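Local coordinates for bumblebee peptidoglycan recognition protein SA (Bombus, PDB 5XZ4), which recognises bacterial peptidoglycan in insect innate immunity, with a preference for Dap-type over Lys-type peptidoglycans, at residues 8-13 with 80-85; 37-42 with 70-75; 15-20 with 53-58; 31-36 with 140-145. All blocks are in the same frame, centred on the assembly; numbering follows the deposited sequence.

Interaction 1 of 4, residues 8-13 with 80-85; sequences PQIIGR and GNVYEG
I11 lies side by side with Y83, the two side chains pointing the same way, and its CD1 methyl rests over one face of the phenol ring, 3.8 Å from the ring centroid and 28° off the ring normal. The methyl sits nearest the outer part of the ring, CD1 being equally close to CZ and CE2, and this makes a CH-pi contact. CD1 also touches N81 CB at 3.6 Å, beside the ring. Next to I11 the neighbouring side chains turn to different partners: I10 meets V82 through CG1 to CG1 at 4.2 Å, while the I10 and E84 side chains cross at about a right angle, I10 CG2 touching E84 CB. P8 adds a looser contact to V82 CG2. I11 is bonded to strand 82-84 through both its N and its O, I11 N giving to V82 O at 2.8 Å and I11 O taking from E84 N at 2.8 Å, so a single beta bridge joins the loop to the strand. Beyond it, the E84 chain runs extended, with CG anti to the backbone N (chi1 -177°). A water spans Q9 O and V82 N. The R13 guanidinium is salt-bridged to D69, and Y83 OH bonds to D79. Chemically, the contact pairs an apolar centre with polar ends: two nearly straight backbone bonds fix the register, and E84 OE1 receives R13 N at 3.0 Å through its anti lone pair, giving that N-H a charged acceptor.

Interaction 2 of 4, residues 37-42 with 70-75; sequences HHTVTA and IGYSFL
H37 meets Y72 first: its CB lies 3.7 Å from Y72 CE1, and the tyrosine turns its edge toward the imidazole face in an offset edge-to-face pair, planes at 66° and centroids 5.7 Å apart. NE2 of the imidazole is bonded to T95 and ND1 to S154; a water weakly bonded to ND1 also lies near Y72 OH. In zinc-dependent amidases of this family, a histidine and a tyrosine at probably equivalent positions belong to the catalytic site, but in this recognition protein H37 ND1 bonds to S154 rather than to a zinc ion. One residue on, the CB of H38 points away, and its backbone O lies 3.6 Å from Y72 OH. T39 CG2, anti to the carbonyl carbon, touches the phenol at CE2, across the ring from the CE1 that meets H37, and also L75 CD2, both at 4.1 Å. A second water links T39 O, 2.8 Å away, to Y72 OH at 2.7 Å. Further along, T41 shares a hydroxyl-to-hydroxyl bond with T39. Strand 102-107 runs between strands 31-38 and 74-76 in the sheet, so the tyrosine spans from the loop before strand 74-76 to the end of strand 31-38, with L75 resting on A54 of helix 47-64.

Interaction 3 of 4, residues 15-20 with 53-58; sequences EWTDVD and QAENIR
W16 lays one face of its indole on A54 of helix 47-64, the A54 CB methyl standing 3.8 Å from the centroid of the six-membered ring in a CH-pi contact. This is the tight part of the interface. CG of W16 is tucked between the backbone N and the carbonyl carbon (chi1 61°), the opposite face is met by T17 CG2 near the rim, and R58 CB comes in at the ring edge, 3.7 Å from CZ3. The indole NE1 bonds to E84 O. Beside it, polar groups interlock: T17 OG1 donates to E55 OE1 at 2.8 Å, nearly along the C-O axis, and R58 grips the same carboxylate side-on, NE to OE1 at 3.0 Å and NH1 to OE2 at 2.8 Å. E55 OE1 thus accepts from two donors, T17 and R58, which should fix the carboxylate firmly. V19 forms the exposed outer side, still in close contact: its CB lies over the centre of the R58 guanidinium, with CG1 3.5 Å from NH2. The loose element is a water that accepts from D18 N while giving only a weak bond to E55 OE1. E55 OE2 also reaches a bound Tris molecule, probably from the crystallisation liquor. T17 OG1 accepts from V19 N at 3.1 Å, the signature of an ST turn just after the short helix 13-16, whose threonine hydroxyl also binds E55 of helix 47-64.

Interaction 4 of 4, residues 31-36 with 140-145; sequences IPYVII and DIRVIG
V34 pairs with V143 in a parallel beta ladder, strand 31-36 against strand 141-145, which is the edge of the mixed sheet of this amidase-type fold. The two axes lie 4.7 Å apart and cross at -23°, and the residues pair in register from Y33 with R142 to I36 with G145. The two faces are shaped differently. On the face of V34, V143 and I36, the side chains cross obliquely: V34 CG2 presses on I141 CG1 at 3.7 Å, and I36 CG1 packs on V143 CG1 at 3.8 Å. The sharpest bump is I141 CD1, which pokes in among the carbonyls of I31 and P32, 3.2 Å from I31 O. On the other face, I35 and I144 point the same way, and the I35 CD1 tip fits alongside I144, 3.6 Å from CG1. Farther along that face the flat Y33 ring lies beside R142, CD1 resting on R142 CB and CE1 on CD at 3.8 Å each. R142 has its chain extended from CG to NE, and its guanidinium stands at 75° to the ring; Y33 OH also bonds to P173 O. Strand 102-107 flanks strand 31-38 on its other side. Four backbone bonds knit the pair, the shortest being I36 N to I144 O at 2.8 Å, while R142 NH2 gives a weak bond to Y33 OH at 3.4 Å.

Interactions 1, 2 and 4 all reach one mixed sheet, ordered 82-84, 74-76, 102-107, 31-38, 141-145, so interactions 1 and 4 sit at its two outer strands, with centres about 19 Å apart. Interactions 2 and 4 share strand 31-38, whose end continues into the loop of interaction 2. Interaction 3 lies off the sheet on helix 47-64, with its centre about 12 Å from those of interactions 1 and 2; it touches both, and R13 NH2 of interaction 1 bonds to its V19 O. Along the chain, interactions 2 and 3 are each nested within interaction 1, whereas the segments of 1 and 4 alternate, so residues far apart in sequence meet at both edges of a single sheet.

Interaction 1 of 4, residues 8-13 with 80-85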
# COMPACT_ATOMS: atom_id res chain seq x y z
N PRO A 8 -8.55 -9.92 -5.93
CA PRO A 8 -7.62 -9.74 -7.06
C PRO A 8 -6.50 -10.78 -7.00
O PRO A 8 -6.26 -11.36 -5.94
CB PRO A 8 -7.07 -8.32 -6.86
CG PRO A 8 -7.38 -7.94 -5.45
CD PRO A 8 -8.56 -8.76 -5.01
N GLN A 9 -5.87 -11.05 -8.15
CA GLN A 9 -4.75 -12.00 -8.22
C GLN A 9 -3.44 -11.27 -7.91
O GLN A 9 -2.84 -10.62 -8.78
CB GLN A 9 -4.68 -12.69 -9.58
CG GLN A 9 -5.84 -13.64 -9.84
CD GLN A 9 -5.79 -14.25 -11.22
OE1 GLN A 9 -5.69 -13.54 -12.22
NE2 GLN A 9 -5.89 -15.57 -11.28
N ILE A 10 -2.99 -11.42 -6.67
CA ILE A 10 -1.84 -10.64 -6.18
C ILE A 10 -0.53 -11.15 -6.79
O ILE A 10 -0.31 -12.37 -6.87
CB ILE A 10 -1.80 -10.66 -4.62
CG1 ILE A 10 -3.10 -10.02 -4.04
CG2 ILE A 10 -0.52 -9.99 -4.10
CD1 ILE A 10 -3.36 -10.31 -2.57
N ILE A 11 0.33 -10.21 -7.18
CA ILE A 11 1.66 -10.54 -7.68
C ILE A 11 2.57 -10.68 -6.46
O ILE A 11 2.88 -9.68 -5.77
CB ILE A 11 2.17 -9.47 -8.67
CG1 ILE A 11 1.22 -9.40 -9.87
CG2 ILE A 11 3.60 -9.79 -9.09
CD1 ILE A 11 1.44 -8.26 -10.84
N GLY A 12 2.98 -11.92 -6.18
CA GLY A 12 3.78 -12.25 -5.02
C GLY A 12 5.11 -11.53 -5.04
O GLY A 12 5.64 -11.23 -6.13
N ARG A 13 5.68 -11.30 -3.87
CA ARG A 13 6.97 -10.58 -3.77
C ARG A 13 8.07 -11.18 -4.66
O ARG A 13 8.79 -10.44 -5.39
CB ARG A 13 7.42 -10.49 -2.32
CG ARG A 13 8.60 -9.55 -2.08
CD ARG A 13 9.03 -9.59 -0.60
NE ARG A 13 10.20 -8.70 -0.38
CZ ARG A 13 11.45 -8.99 -0.75
NH1 ARG A 13 12.41 -8.09 -0.54
NH2 ARG A 13 11.72 -10.17 -1.30
N GLY A 80 -3.16 -1.80 -12.99
CA GLY A 80 -4.34 -2.34 -12.32
C GLY A 80 -4.03 -3.53 -11.43
O GLY A 80 -4.96 -4.18 -10.96
N ASN A 81 -2.75 -3.86 -11.23
CA ASN A 81 -2.32 -5.01 -10.43
C ASN A 81 -1.89 -4.63 -9.03
O ASN A 81 -1.46 -3.49 -8.77
CB ASN A 81 -1.20 -5.77 -11.15
CG ASN A 81 -1.70 -6.53 -12.35
OD1 ASN A 81 -2.72 -7.24 -12.28
ND2 ASN A 81 -1.02 -6.36 -13.47
N VAL A 82 -2.04 -5.60 -8.13
CA VAL A 82 -1.57 -5.48 -6.75
C VAL A 82 -0.24 -6.24 -6.63
O VAL A 82 -0.15 -7.41 -7.01
CB VAL A 82 -2.61 -6.08 -5.76
CG1 VAL A 82 -2.11 -5.99 -4.32
CG2 VAL A 82 -3.96 -5.38 -5.89
N TYR A 83 0.76 -5.56 -6.07
CA TYR A 83 2.09 -6.12 -5.84
C TYR A 83 2.31 -6.33 -4.34
O TYR A 83 2.18 -5.39 -3.55
CB TYR A 83 3.17 -5.17 -6.43
CG TYR A 83 3.11 -5.10 -7.93
CD1 TYR A 83 2.13 -4.34 -8.58
CD2 TYR A 83 3.99 -5.85 -8.71
CE1 TYR A 83 2.01 -4.33 -9.97
CE2 TYR A 83 3.90 -5.86 -10.10
CZ TYR A 83 2.91 -5.12 -10.73
OH TYR A 83 2.84 -5.18 -12.12
N GLU A 84 2.66 -7.55 -3.93
CA GLU A 84 2.93 -7.84 -2.52
C GLU A 84 4.29 -7.30 -2.11
O GLU A 84 5.28 -7.64 -2.74
CB GLU A 84 2.87 -9.35 -2.28
CG GLU A 84 3.07 -9.72 -0.83
CD GLU A 84 3.36 -11.19 -0.62
OE1 GLU A 84 4.03 -11.83 -1.45
OE2 GLU A 84 2.89 -11.73 0.40
N GLY A 85 4.30 -6.48 -1.06
CA GLY A 85 5.54 -6.02 -0.44
C GLY A 85 5.77 -6.84 0.82
O GLY A 85 5.94 -8.06 0.75
O HOH W 1 -3.57 -7.88 -8.95

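Interaction 2 of 4, residues 37-42 with 70-75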
# COMPACT_ATOMS: atom_id res chain seq x y z
N HIS A 37 -1.29 5.42 0.86
CA HIS A 37 -0.11 6.24 0.55
C HIS A 37 0.01 6.45 -0.95
O HIS A 37 -0.57 5.67 -1.72
CB HIS A 37 1.18 5.52 0.99
CG HIS A 37 1.49 5.64 2.45
ND1 HIS A 37 2.24 6.68 2.95
CD2 HIS A 37 1.18 4.86 3.51
CE1 HIS A 37 2.38 6.53 4.26
NE2 HIS A 37 1.74 5.44 4.62
N HIS A 38 0.79 7.45 -1.36
CA HIS A 38 1.37 7.44 -2.71
C HIS A 38 2.87 7.28 -2.61
O HIS A 38 3.46 7.62 -1.59
CB HIS A 38 0.93 8.66 -3.55
CG HIS A 38 1.48 10.00 -3.11
ND1 HIS A 38 1.30 11.14 -3.87
CD2 HIS A 38 2.20 10.39 -2.03
CE1 HIS A 38 1.87 12.17 -3.27
NE2 HIS A 38 2.41 11.74 -2.14
N THR A 39 3.50 6.75 -3.67
CA THR A 39 4.96 6.52 -3.61
C THR A 39 5.81 7.73 -3.94
O THR A 39 7.01 7.74 -3.61
CB THR A 39 5.38 5.39 -4.55
OG1 THR A 39 5.05 5.78 -5.89
CG2 THR A 39 4.67 4.04 -4.17
N VAL A 40 5.19 8.71 -4.63
CA VAL A 40 5.86 9.92 -5.19
C VAL A 40 6.76 9.56 -6.39
O VAL A 40 7.40 10.44 -6.96
CB VAL A 40 6.64 10.76 -4.13
CG1 VAL A 40 7.07 12.13 -4.64
CG2 VAL A 40 5.78 10.99 -2.91
N THR A 41 6.79 8.31 -6.80
CA THR A 41 7.51 7.92 -8.01
C THR A 41 6.69 8.29 -9.24
O THR A 41 5.54 8.74 -9.16
CB THR A 41 7.82 6.41 -8.04
OG1 THR A 41 6.60 5.65 -8.11
CG2 THR A 41 8.59 5.97 -6.82
N ALA A 42 7.30 8.16 -10.41
CA ALA A 42 6.54 8.16 -11.66
C ALA A 42 5.48 7.04 -11.64
O ALA A 42 5.63 6.03 -10.95
CB ALA A 42 7.49 7.97 -12.83
N ILE A 70 11.07 -3.46 1.39
CA ILE A 70 10.23 -2.35 0.95
C ILE A 70 9.27 -2.00 2.10
O ILE A 70 8.75 -2.92 2.77
CB ILE A 70 9.48 -2.73 -0.36
CG1 ILE A 70 8.89 -1.50 -1.05
CG2 ILE A 70 8.45 -3.85 -0.16
CD1 ILE A 70 8.35 -1.70 -2.47
N GLY A 71 9.04 -0.72 2.33
CA GLY A 71 8.30 -0.31 3.55
C GLY A 71 6.81 -0.63 3.46
O GLY A 71 6.16 -0.80 4.51
N TYR A 72 6.27 -0.66 2.24
CA TYR A 72 4.80 -0.83 2.03
C TYR A 72 4.38 -2.30 2.16
O TYR A 72 5.14 -3.21 1.85
CB TYR A 72 4.38 -0.33 0.64
CG TYR A 72 4.72 1.14 0.42
CD1 TYR A 72 3.98 2.14 1.06
CD2 TYR A 72 5.83 1.55 -0.37
CE1 TYR A 72 4.31 3.49 0.91
CE2 TYR A 72 6.16 2.92 -0.51
CZ TYR A 72 5.38 3.87 0.10
OH TYR A 72 5.65 5.22 0.02
N SER A 73 3.13 -2.52 2.63
CA SER A 73 2.51 -3.87 2.63
C SER A 73 2.21 -4.35 1.21
O SER A 73 2.47 -5.51 0.87
CB SER A 73 1.21 -3.81 3.45
OG SER A 73 1.45 -3.26 4.74
N PHE A 74 1.62 -3.46 0.42
CA PHE A 74 1.29 -3.71 -0.99
C PHE A 74 1.48 -2.43 -1.79
O PHE A 74 1.38 -1.32 -1.23
CB PHE A 74 -0.21 -4.12 -1.13
CG PHE A 74 -0.57 -5.40 -0.42
CD1 PHE A 74 -0.42 -6.63 -1.05
CD2 PHE A 74 -1.08 -5.39 0.88
CE1 PHE A 74 -0.74 -7.81 -0.39
CE2 PHE A 74 -1.41 -6.59 1.53
CZ PHE A 74 -1.24 -7.79 0.90
N LEU A 75 1.72 -2.61 -3.09
CA LEU A 75 1.69 -1.48 -4.06
C LEU A 75 0.57 -1.68 -5.04
O LEU A 75 0.19 -2.85 -5.35
CB LEU A 75 3.01 -1.33 -4.84
CG LEU A 75 4.30 -1.22 -4.04
CD1 LEU A 75 5.50 -1.26 -5.01
CD2 LEU A 75 4.34 0.05 -3.24
O HOH W 2 4.77 7.60 2.12
O HOH W 3 7.65 5.81 -1.65

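Interaction 3 of 4, residues 15-20 with 53-58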
# COMPACT_ATOMS: atom_id res chain seq x y z
N GLU A 15 7.83 -12.66 -7.37
CA GLU A 15 7.54 -12.48 -8.79
C GLU A 15 8.08 -11.16 -9.34
O GLU A 15 8.19 -10.99 -10.56
CB GLU A 15 6.04 -12.57 -9.06
CG GLU A 15 5.33 -13.83 -8.53
CD GLU A 15 3.88 -13.91 -8.96
OE1 GLU A 15 3.01 -14.11 -8.08
OE2 GLU A 15 3.60 -13.77 -10.17
N TRP A 16 8.41 -10.21 -8.44
CA TRP A 16 8.96 -8.92 -8.89
C TRP A 16 10.38 -8.60 -8.42
O TRP A 16 10.96 -7.65 -8.92
CB TRP A 16 7.99 -7.74 -8.63
CG TRP A 16 7.61 -7.49 -7.20
CD1 TRP A 16 6.44 -7.88 -6.56
CD2 TRP A 16 8.36 -6.74 -6.23
NE1 TRP A 16 6.43 -7.42 -5.27
CE2 TRP A 16 7.59 -6.73 -5.02
CE3 TRP A 16 9.60 -6.05 -6.24
CZ2 TRP A 16 8.04 -6.10 -3.85
CZ3 TRP A 16 10.04 -5.40 -5.07
CH2 TRP A 16 9.26 -5.45 -3.88
N THR A 17 10.92 -9.38 -7.49
CA THR A 17 12.31 -9.21 -7.02
C THR A 17 12.97 -10.53 -6.70
O THR A 17 12.29 -11.50 -6.28
CB THR A 17 12.43 -8.23 -5.82
OG1 THR A 17 13.81 -8.02 -5.49
CG2 THR A 17 11.75 -8.79 -4.57
N ASP A 18 14.29 -10.56 -6.90
CA ASP A 18 15.14 -11.68 -6.47
C ASP A 18 15.87 -11.45 -5.15
O ASP A 18 16.61 -12.34 -4.71
CB ASP A 18 16.14 -12.05 -7.57
CG ASP A 18 15.44 -12.55 -8.82
OD1 ASP A 18 14.23 -12.88 -8.83
OD2 ASP A 18 16.10 -12.59 -9.88
N VAL A 19 15.70 -10.27 -4.54
CA VAL A 19 16.42 -9.96 -3.30
C VAL A 19 15.54 -10.30 -2.11
O VAL A 19 14.46 -9.75 -1.96
CB VAL A 19 16.84 -8.47 -3.25
CG1 VAL A 19 17.53 -8.12 -1.93
CG2 VAL A 19 17.71 -8.12 -4.47
N ASP A 20 16.03 -11.20 -1.26
CA ASP A 20 15.26 -11.63 -0.09
C ASP A 20 15.06 -10.51 0.92
O ASP A 20 15.96 -9.69 1.13
CB ASP A 20 15.97 -12.79 0.64
CG ASP A 20 16.00 -14.09 -0.16
OD1 ASP A 20 15.15 -14.28 -1.06
OD2 ASP A 20 16.85 -14.95 0.16
N GLN A 53 9.33 -0.51 -11.09
CA GLN A 53 9.14 0.46 -10.03
C GLN A 53 9.22 -0.17 -8.66
O GLN A 53 9.85 0.37 -7.75
CB GLN A 53 7.83 1.24 -10.17
CG GLN A 53 7.86 2.42 -11.10
CD GLN A 53 8.66 3.59 -10.53
OE1 GLN A 53 9.20 3.54 -9.42
NE2 GLN A 53 8.71 4.64 -11.28
N ALA A 54 8.52 -1.31 -8.48
CA ALA A 54 8.55 -2.02 -7.20
C ALA A 54 9.98 -2.38 -6.78
O ALA A 54 10.40 -2.12 -5.66
CB ALA A 54 7.65 -3.25 -7.28
N GLU A 55 10.73 -2.95 -7.73
CA GLU A 55 12.11 -3.34 -7.47
C GLU A 55 13.00 -2.12 -7.07
O GLU A 55 13.81 -2.24 -6.16
CB GLU A 55 12.68 -4.08 -8.71
CG GLU A 55 14.22 -4.19 -8.80
CD GLU A 55 14.90 -4.87 -7.62
OE1 GLU A 55 14.24 -5.66 -6.88
OE2 GLU A 55 16.13 -4.58 -7.42
N ASN A 56 12.82 -1.00 -7.76
CA ASN A 56 13.60 0.19 -7.41
C ASN A 56 13.22 0.90 -6.11
O ASN A 56 14.11 1.41 -5.41
CB ASN A 56 13.68 1.09 -8.61
CG ASN A 56 14.71 0.56 -9.61
OD1 ASN A 56 15.91 0.81 -9.45
ND2 ASN A 56 14.26 -0.32 -10.51
N ILE A 57 11.94 0.83 -5.73
CA ILE A 57 11.57 1.31 -4.40
C ILE A 57 12.16 0.39 -3.32
O ILE A 57 12.75 0.87 -2.33
CB ILE A 57 10.04 1.41 -4.25
CG1 ILE A 57 9.48 2.44 -5.25
CG2 ILE A 57 9.68 1.80 -2.82
CD1 ILE A 57 7.98 2.36 -5.50
N ARG A 58 12.04 -0.94 -3.54
CA ARG A 58 12.65 -1.90 -2.62
C ARG A 58 14.17 -1.64 -2.46
O ARG A 58 14.71 -1.63 -1.35
CB ARG A 58 12.44 -3.35 -3.10
CG ARG A 58 13.03 -4.40 -2.17
CD ARG A 58 13.58 -5.59 -2.95
NE ARG A 58 14.62 -5.24 -3.94
CZ ARG A 58 15.88 -4.92 -3.65
NH1 ARG A 58 16.72 -4.65 -4.67
NH2 ARG A 58 16.33 -4.88 -2.40
O HOH W 4 15.77 -8.34 -8.16

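Interaction 4 of 4, residues 31-36 with 140-145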
# COMPACT_ATOMS: atom_id res chain seq x y z
N ILE A 31 -6.70 -7.18 11.30
CA ILE A 31 -6.05 -5.86 11.36
C ILE A 31 -7.10 -4.72 11.37
O ILE A 31 -8.06 -4.77 10.61
CB ILE A 31 -5.13 -5.72 10.12
CG1 ILE A 31 -4.05 -6.81 10.14
CG2 ILE A 31 -4.51 -4.33 10.01
CD1 ILE A 31 -3.50 -7.11 8.75
N PRO A 32 -6.88 -3.67 12.20
CA PRO A 32 -7.90 -2.61 12.34
C PRO A 32 -7.85 -1.44 11.36
O PRO A 32 -8.87 -0.78 11.15
CB PRO A 32 -7.69 -2.12 13.78
CG PRO A 32 -6.22 -2.36 14.02
CD PRO A 32 -5.93 -3.66 13.33
N TYR A 33 -6.69 -1.20 10.74
CA TYR A 33 -6.49 -0.03 9.84
C TYR A 33 -5.89 -0.42 8.50
O TYR A 33 -5.07 -1.34 8.42
CB TYR A 33 -5.57 1.03 10.48
CG TYR A 33 -6.16 1.71 11.69
CD1 TYR A 33 -6.98 2.84 11.56
CD2 TYR A 33 -5.86 1.23 12.98
CE1 TYR A 33 -7.54 3.45 12.70
CE2 TYR A 33 -6.39 1.84 14.11
CZ TYR A 33 -7.23 2.95 13.96
OH TYR A 33 -7.76 3.52 15.10
N VAL A 34 -6.28 0.33 7.47
CA VAL A 34 -5.55 0.36 6.20
C VAL A 34 -5.11 1.82 6.02
O VAL A 34 -5.94 2.73 6.12
CB VAL A 34 -6.44 -0.09 5.03
CG1 VAL A 34 -5.77 0.14 3.68
CG2 VAL A 34 -6.80 -1.56 5.16
N ILE A 35 -3.81 2.01 5.70
CA ILE A 35 -3.30 3.36 5.45
C ILE A 35 -3.03 3.49 3.95
O ILE A 35 -2.31 2.66 3.36
CB ILE A 35 -1.98 3.68 6.19
CG1 ILE A 35 -1.96 3.19 7.63
CG2 ILE A 35 -1.66 5.16 6.09
CD1 ILE A 35 -2.97 3.82 8.56
N ILE A 36 -3.59 4.52 3.33
CA ILE A 36 -3.39 4.81 1.91
C ILE A 36 -2.25 5.81 1.71
O ILE A 36 -2.22 6.89 2.36
CB ILE A 36 -4.69 5.31 1.22
CG1 ILE A 36 -5.86 4.32 1.44
CG2 ILE A 36 -4.45 5.58 -0.27
CD1 ILE A 36 -5.65 2.92 0.87
N ASP A 140 -15.00 -4.08 10.47
CA ASP A 140 -15.13 -2.65 10.67
C ASP A 140 -13.83 -1.90 10.33
O ASP A 140 -13.53 -0.87 10.94
CB ASP A 140 -15.60 -2.34 12.11
CG ASP A 140 -14.64 -2.87 13.19
OD1 ASP A 140 -13.60 -3.47 12.86
OD2 ASP A 140 -14.96 -2.68 14.39
N ILE A 141 -13.08 -2.41 9.36
CA ILE A 141 -11.80 -1.81 8.93
C ILE A 141 -11.92 -0.29 8.72
O ILE A 141 -12.84 0.17 8.06
CB ILE A 141 -11.22 -2.53 7.67
CG1 ILE A 141 -9.79 -2.08 7.34
CG2 ILE A 141 -12.07 -2.31 6.43
CD1 ILE A 141 -8.78 -2.65 8.28
N ARG A 142 -10.96 0.46 9.26
CA ARG A 142 -10.89 1.91 9.10
C ARG A 142 -9.83 2.26 8.05
O ARG A 142 -8.65 1.96 8.27
CB ARG A 142 -10.59 2.58 10.43
CG ARG A 142 -11.75 2.47 11.43
CD ARG A 142 -11.32 2.84 12.83
NE ARG A 142 -12.35 2.53 13.83
CZ ARG A 142 -12.21 2.72 15.14
NH1 ARG A 142 -13.21 2.39 15.96
NH2 ARG A 142 -11.09 3.23 15.65
N VAL A 143 -10.24 2.85 6.94
CA VAL A 143 -9.31 3.25 5.88
C VAL A 143 -9.01 4.73 6.09
O VAL A 143 -9.94 5.54 6.22
CB VAL A 143 -9.90 3.00 4.47
CG1 VAL A 143 -8.98 3.57 3.40
CG2 VAL A 143 -10.13 1.51 4.24
N ILE A 144 -7.73 5.08 6.12
CA ILE A 144 -7.31 6.49 6.30
C ILE A 144 -6.16 6.83 5.36
O ILE A 144 -5.37 5.94 5.01
CB ILE A 144 -6.95 6.84 7.77
CG1 ILE A 144 -5.87 5.92 8.32
CG2 ILE A 144 -8.18 6.80 8.66
CD1 ILE A 144 -5.31 6.35 9.66
N GLY A 145 -6.06 8.10 4.96
CA GLY A 145 -4.86 8.56 4.22
C GLY A 145 -3.74 8.80 5.21
O GLY A 145 -4.01 9.22 6.35
O HOH W 5 -11.10 -1.14 12.88